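Shikimate dehydrogenase (NADP(+)) (Peptoclostridium difficile, PDB 5DZS) probably catalyses the reversible NADPH-linked reduction of 3-dehydroshikimate to shikimate, a step on the chorismate route to the aromatic amino acids. Local coordinates at residues Lys119-Gly125 against Asp176-Thr182; Leu233-Gly238 against Leu257-Tyr261. Residue numbers count along the deposited sequence, not the author numbering.

Contact 1. Residues Lys119-Gly125 against Asp176-Thr182; sequences KVAVILG and DIILNAT
Strands 120-124 and 177-180 run parallel, their axes 4.7 Å apart at closest and inclined by 16°. The register pairs A121 with I177, V122 with I178, I123 with L179 and L124 with N180 (CA-CA 4.5 to 4.9 Å). Backbone hydrogen bonds pass to and fro: I177 N to V120 O (3.0 Å), V122 N to I177 O (2.9 Å), L179 N to V122 O (2.9 Å), L124 N to L179 O (2.8 Å) and A181 N to L124 O (2.8 Å). At the N-terminal end of the pair V120 O also accepts from D176 N (2.9 Å), while D176, chi1 m, accepts a hydrogen bond at OD2 from V120 N (2.9 Å).

A121, I123, I177 and L179 share one face, where A121 CB meets I177 CB (3.9 Å); just past the strand, A181 CB, pointing toward 119-125, touches I123 CG2 (4.0 Å). On the other face, L124 CD2 reaches I178 CD1 (4.0 Å). At the C-terminal end of the strand, N180 OD1 accepts from T182 N (3.1 Å), an Asx turn, and from T182 OG1 (2.6 Å). G125, at phi/psi 104/165, has a backbone that itself demands glycine, and an ideal CB would clash with T182 CG2.

These are the two central neighbours of a six-stranded parallel sheet, as in the Rossmann-like NADP-binding domain of this family. Strand 144-149 flanks 120-124, strand 205-208 flanks 177-180, and helix 128-139 covers I123 and L179.

Contact 2. Residues Leu233-Gly238 against Leu257-Tyr261; sequences LYMLVG and LDVIY
Helical segments 233-238 and 257-261 cross at 125°, with axes 9.7 Å apart at closest; the nearest CA pairs are G238-L257 (6.2 Å) and Y234-Y261 (6.3 Å). The aromatic contact is T-shaped: the edge of Y234 (chi1 t, chi2 82°) meets the face of Y261 (chi1 t, chi2 75°), centroids 5.0 Å apart and planes at 81°. A CH-pi contact places L257 CD1 over the Y234 ring, 4.2 Å from its centroid and 17° off the normal. Among apolar contacts, V237 CG1 touches L257 CD1 (3.4 Å) and I260 CG2 (3.7 Å), while L233 CD2 lies 3.9 Å from Y261 CE1. The polar link is one hydrogen bond, Y234 OH to D258 OD1 (3.0 Å). Helix 16-27 packs on V237 and I260, and helix 101-111 on Y234. The chemistry implies an oblique helix-helix junction held mainly by apolar and aromatic contacts, with the Y234 hydroxyl hydrogen-bonded to D258, an aspartate at the exposed margin.

Overall arrangement
From the N terminus, the chain builds the mixed sheet of the substrate-binding part, passes through helix 101-111 and enters the parallel sheet at strand 120-124. Contact 1 closes a 50-residue excursion through helix 128-139 and strands 144-149 and 163-166, bringing 177-180 back beside 120-124. After strands 205-208 and 228-230, helix 233-248 begins, and contact 2 closes an 18-residue connection made of the rest of that helix, a short turn and the start of helix 255-268. The loops follow in series, neither nesting nor crossing; the centres of the two contacts lie 22 Å apart and their nearest atoms about 7 Å. Contact 1 joins strands within the parallel sheet, whereas contact 2 joins C-terminal helices that reach helix 16-27 in the N-terminal half.

Contact 1. Residues Lys119-Gly125 against Asp176-Thr182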
loop_
_atom_site.group_PDB
_atom_site.type_symbol
_atom_site.label_atom_id
_atom_site.label_comp_id
_atom_site.label_asym_id
_atom_site.label_seq_id
_atom_site.Cartn_x
_atom_site.Cartn_y
_atom_site.Cartn_z
ATOM N N LYS B 119 -19.904 -21.317 -10.333
ATOM C CA LYS B 119 -19.264 -22.594 -10.644
ATOM C C LYS B 119 -19.032 -23.473 -9.416
ATOM O O LYS B 119 -19.332 -23.087 -8.289
ATOM C CB LYS B 119 -17.966 -22.353 -11.401
ATOM C CG LYS B 119 -18.224 -21.753 -12.769
ATOM C CD LYS B 119 -16.964 -21.663 -13.596
ATOM C CE LYS B 119 -17.283 -21.083 -14.966
ATOM N NZ LYS B 119 -16.050 -20.831 -15.761
ATOM N N VAL B 120 -18.542 -24.681 -9.667
ATOM C CA VAL B 120 -18.233 -25.640 -8.614
ATOM C C VAL B 120 -16.727 -25.820 -8.650
ATOM O O VAL B 120 -16.156 -26.079 -9.713
ATOM C CB VAL B 120 -18.920 -27.007 -8.846
ATOM C CG1 VAL B 120 -18.543 -27.997 -7.746
ATOM C CG2 VAL B 120 -20.432 -26.846 -8.925
ATOM N N ALA B 121 -16.076 -25.661 -7.500
ATOM C CA ALA B 121 -14.623 -25.797 -7.428
ATOM C C ALA B 121 -14.187 -26.611 -6.232
ATOM O O ALA B 121 -14.872 -26.675 -5.199
ATOM C CB ALA B 121 -13.958 -24.428 -7.390
ATOM N N VAL B 122 -13.027 -27.232 -6.393
ATOM C CA VAL B 122 -12.401 -27.999 -5.351
ATOM C C VAL B 122 -10.992 -27.460 -5.175
ATOM O O VAL B 122 -10.268 -27.272 -6.156
ATOM C CB VAL B 122 -12.305 -29.491 -5.705
ATOM C CG1 VAL B 122 -11.440 -30.241 -4.691
ATOM C CG2 VAL B 122 -13.692 -30.091 -5.784
ATOM N N ILE B 123 -10.630 -27.184 -3.928
ATOM C CA ILE B 123 -9.267 -26.787 -3.586
ATOM C C ILE B 123 -8.596 -27.991 -2.939
ATOM O O ILE B 123 -9.148 -28.593 -2.006
ATOM C CB ILE B 123 -9.219 -25.638 -2.565
ATOM C CG1 ILE B 123 -9.815 -24.361 -3.166
ATOM C CG2 ILE B 123 -7.770 -25.399 -2.119
ATOM C CD1 ILE B 123 -10.100 -23.277 -2.149
ATOM N N LEU B 124 -7.414 -28.343 -3.431
ATOM C CA LEU B 124 -6.636 -29.424 -2.859
ATOM C C LEU B 124 -5.644 -28.854 -1.859
ATOM O O LEU B 124 -4.776 -28.045 -2.234
ATOM C CB LEU B 124 -5.857 -30.164 -3.938
ATOM C CG LEU B 124 -6.653 -30.722 -5.109
ATOM C CD1 LEU B 124 -5.694 -31.309 -6.128
ATOM C CD2 LEU B 124 -7.658 -31.750 -4.607
ATOM N N GLY B 125 -5.776 -29.268 -0.598
ATOM C CA GLY B 125 -4.869 -28.841 0.461
ATOM C C GLY B 125 -5.447 -27.801 1.393
ATOM O O GLY B 125 -6.462 -27.165 1.085
ATOM N N ASP B 176 -16.376 -27.843 -11.977
ATOM C CA ASP B 176 -15.753 -27.034 -13.020
ATOM C C ASP B 176 -14.248 -26.899 -12.844
ATOM O O ASP B 176 -13.478 -27.160 -13.765
ATOM C CB ASP B 176 -16.358 -25.627 -13.005
ATOM C CG ASP B 176 -17.827 -25.627 -13.354
ATOM O OD1 ASP B 176 -18.139 -25.834 -14.543
ATOM O OD2 ASP B 176 -18.665 -25.396 -12.454
ATOM N N ILE B 177 -13.838 -26.484 -11.647
ATOM C CA ILE B 177 -12.442 -26.181 -11.358
ATOM C C ILE B 177 -11.830 -27.001 -10.233
ATOM O O ILE B 177 -12.456 -27.216 -9.193
ATOM C CB ILE B 177 -12.320 -24.699 -10.923
ATOM C CG1 ILE B 177 -12.733 -23.767 -12.066
ATOM C CG2 ILE B 177 -10.908 -24.376 -10.449
ATOM C CD1 ILE B 177 -13.022 -22.348 -11.618
ATOM N N ILE B 178 -10.613 -27.479 -10.463
ATOM C CA ILE B 178 -9.840 -28.130 -9.412
ATOM C C ILE B 178 -8.515 -27.366 -9.323
ATOM O O ILE B 178 -7.775 -27.221 -10.312
ATOM C CB ILE B 178 -9.682 -29.654 -9.605
ATOM C CG1 ILE B 178 -9.010 -30.280 -8.371
ATOM C CG2 ILE B 178 -8.939 -29.992 -10.892
ATOM C CD1 ILE B 178 -9.068 -31.796 -8.356
ATOM N N LEU B 179 -8.234 -26.882 -8.122
ATOM C CA LEU B 179 -7.056 -26.062 -7.864
ATOM C C LEU B 179 -6.122 -26.760 -6.875
ATOM O O LEU B 179 -6.541 -27.167 -5.769
ATOM C CB LEU B 179 -7.504 -24.697 -7.368
ATOM C CG LEU B 179 -6.402 -23.649 -7.095
ATOM C CD1 LEU B 179 -6.911 -22.238 -7.320
ATOM C CD2 LEU B 179 -5.813 -23.794 -5.702
ATOM N N ASN B 180 -4.871 -26.927 -7.290
ATOM C CA ASN B 180 -3.868 -27.543 -6.436
ATOM C C ASN B 180 -3.139 -26.531 -5.557
ATOM O O ASN B 180 -2.330 -25.736 -6.056
ATOM C CB ASN B 180 -2.813 -28.274 -7.259
ATOM C CG ASN B 180 -1.736 -28.882 -6.383
ATOM O OD1 ASN B 180 -2.030 -29.430 -5.321
ATOM N ND2 ASN B 180 -0.484 -28.768 -6.810
ATOM N N ALA B 181 -3.415 -26.576 -4.259
ATOM C CA ALA B 181 -2.741 -25.725 -3.277
ATOM C C ALA B 181 -1.806 -26.562 -2.384
ATOM O O ALA B 181 -1.404 -26.097 -1.320
ATOM C CB ALA B 181 -3.755 -24.985 -2.421
ATOM N N THR B 182 -1.459 -27.773 -2.824
ATOM C CA THR B 182 -0.566 -28.660 -2.074
ATOM C C THR B 182 0.859 -28.490 -2.589
ATOM O O THR B 182 1.064 -27.997 -3.691
ATOM C CB THR B 182 -0.950 -30.148 -2.221
ATOM O OG1 THR B 182 -0.568 -30.651 -3.513
ATOM C CG2 THR B 182 -2.438 -30.365 -1.986
#

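Contact 2. Residues Leu233-Gly238 against Leu257-Tyr261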
loop_
_atom_site.group_PDB
_atom_site.type_symbol
_atom_site.label_atom_id
_atom_site.label_comp_id
_atom_site.label_asym_id
_atom_site.label_seq_id
_atom_site.Cartn_x
_atom_site.Cartn_y
_atom_site.Cartn_z
ATOM N N LEU B 233 3.076 -19.655 -12.699
ATOM C CA LEU B 233 4.087 -18.614 -12.971
ATOM C C LEU B 233 3.542 -17.191 -13.002
ATOM O O LEU B 233 4.144 -16.280 -12.425
ATOM C CB LEU B 233 4.873 -18.920 -14.247
ATOM C CG LEU B 233 6.030 -17.965 -14.562
ATOM C CD1 LEU B 233 7.071 -17.916 -13.443
ATOM C CD2 LEU B 233 6.677 -18.365 -15.881
ATOM N N TYR B 234 2.410 -16.970 -13.651
ATOM C CA TYR B 234 1.892 -15.606 -13.729
ATOM C C TYR B 234 1.630 -15.046 -12.332
ATOM O O TYR B 234 1.910 -13.884 -12.043
ATOM C CB TYR B 234 0.617 -15.564 -14.589
ATOM C CG TYR B 234 0.204 -14.187 -15.027
ATOM C CD1 TYR B 234 0.807 -13.592 -16.126
ATOM C CD2 TYR B 234 -0.784 -13.477 -14.356
ATOM C CE1 TYR B 234 0.436 -12.338 -16.548
ATOM C CE2 TYR B 234 -1.163 -12.207 -14.782
ATOM C CZ TYR B 234 -0.550 -11.651 -15.874
ATOM O OH TYR B 234 -0.885 -10.392 -16.351
ATOM N N MET B 235 1.075 -15.882 -11.466
ATOM C CA MET B 235 0.790 -15.490 -10.099
ATOM C C MET B 235 2.089 -15.185 -9.365
ATOM O O MET B 235 2.185 -14.211 -8.616
ATOM C CB MET B 235 0.001 -16.581 -9.387
ATOM C CG MET B 235 -0.239 -16.315 -7.931
ATOM S SD MET B 235 -1.455 -17.503 -7.357
ATOM C CE MET B 235 -1.397 -17.199 -5.588
ATOM N N LEU B 236 3.108 -16.003 -9.582
ATOM C CA LEU B 236 4.386 -15.752 -8.913
ATOM C C LEU B 236 4.970 -14.385 -9.304
ATOM O O LEU B 236 5.545 -13.675 -8.491
ATOM C CB LEU B 236 5.405 -16.851 -9.225
ATOM C CG LEU B 236 5.133 -18.226 -8.621
ATOM C CD1 LEU B 236 6.188 -19.216 -9.076
ATOM C CD2 LEU B 236 5.078 -18.166 -7.096
ATOM N N VAL B 237 4.875 -14.026 -10.571
ATOM C CA VAL B 237 5.402 -12.744 -11.009
ATOM C C VAL B 237 4.545 -11.610 -10.434
ATOM O O VAL B 237 5.066 -10.606 -9.944
ATOM C CB VAL B 237 5.487 -12.672 -12.553
ATOM C CG1 VAL B 237 6.004 -11.306 -12.970
ATOM C CG2 VAL B 237 6.399 -13.750 -13.093
ATOM N N GLY B 238 3.227 -11.750 -10.493
ATOM C CA GLY B 238 2.367 -10.704 -9.925
ATOM C C GLY B 238 2.597 -10.492 -8.454
ATOM O O GLY B 238 2.641 -9.340 -7.993
ATOM N N LEU B 257 4.412 -6.514 -15.389
ATOM C CA LEU B 257 4.097 -7.912 -15.167
ATOM C C LEU B 257 4.174 -8.748 -16.450
ATOM O O LEU B 257 4.796 -9.810 -16.461
ATOM C CB LEU B 257 2.699 -7.983 -14.543
ATOM C CG LEU B 257 1.961 -9.314 -14.456
ATOM C CD1 LEU B 257 2.801 -10.413 -13.860
ATOM C CD2 LEU B 257 0.687 -9.110 -13.645
ATOM N N ASP B 258 3.519 -8.292 -17.506
ATOM C CA ASP B 258 3.537 -9.024 -18.759
ATOM C C ASP B 258 4.931 -9.065 -19.356
ATOM O O ASP B 258 5.336 -10.092 -19.914
ATOM C CB ASP B 258 2.542 -8.452 -19.771
ATOM C CG ASP B 258 1.104 -8.822 -19.449
ATOM O OD1 ASP B 258 0.884 -9.784 -18.671
ATOM O OD2 ASP B 258 0.192 -8.159 -19.991
ATOM N N VAL B 259 5.659 -7.956 -19.277
ATOM C CA VAL B 259 7.014 -7.929 -19.831
ATOM C C VAL B 259 7.867 -8.966 -19.099
ATOM O O VAL B 259 8.539 -9.798 -19.711
ATOM C CB VAL B 259 7.645 -6.518 -19.734
ATOM C CG1 VAL B 259 9.102 -6.549 -20.148
ATOM C CG2 VAL B 259 6.876 -5.538 -20.612
ATOM N N ILE B 260 7.811 -8.958 -17.779
ATOM C CA ILE B 260 8.609 -9.890 -17.021
ATOM C C ILE B 260 8.193 -11.339 -17.190
ATOM O O ILE B 260 9.042 -12.232 -17.316
ATOM C CB ILE B 260 8.611 -9.502 -15.541
ATOM C CG1 ILE B 260 9.329 -8.158 -15.382
ATOM C CG2 ILE B 260 9.244 -10.621 -14.708
ATOM C CD1 ILE B 260 9.321 -7.608 -13.971
ATOM N N TYR B 261 6.885 -11.592 -17.165
ATOM C CA TYR B 261 6.365 -12.929 -17.337
ATOM C C TYR B 261 6.737 -13.525 -18.701
ATOM O O TYR B 261 7.178 -14.662 -18.772
ATOM C CB TYR B 261 4.834 -12.903 -17.194
ATOM C CG TYR B 261 4.117 -14.182 -17.604
ATOM C CD1 TYR B 261 4.144 -15.313 -16.798
ATOM C CD2 TYR B 261 3.383 -14.252 -18.791
ATOM C CE1 TYR B 261 3.481 -16.470 -17.156
ATOM C CE2 TYR B 261 2.719 -15.418 -19.155
ATOM C CZ TYR B 261 2.771 -16.522 -18.327
ATOM O OH TYR B 261 2.119 -17.701 -18.670
#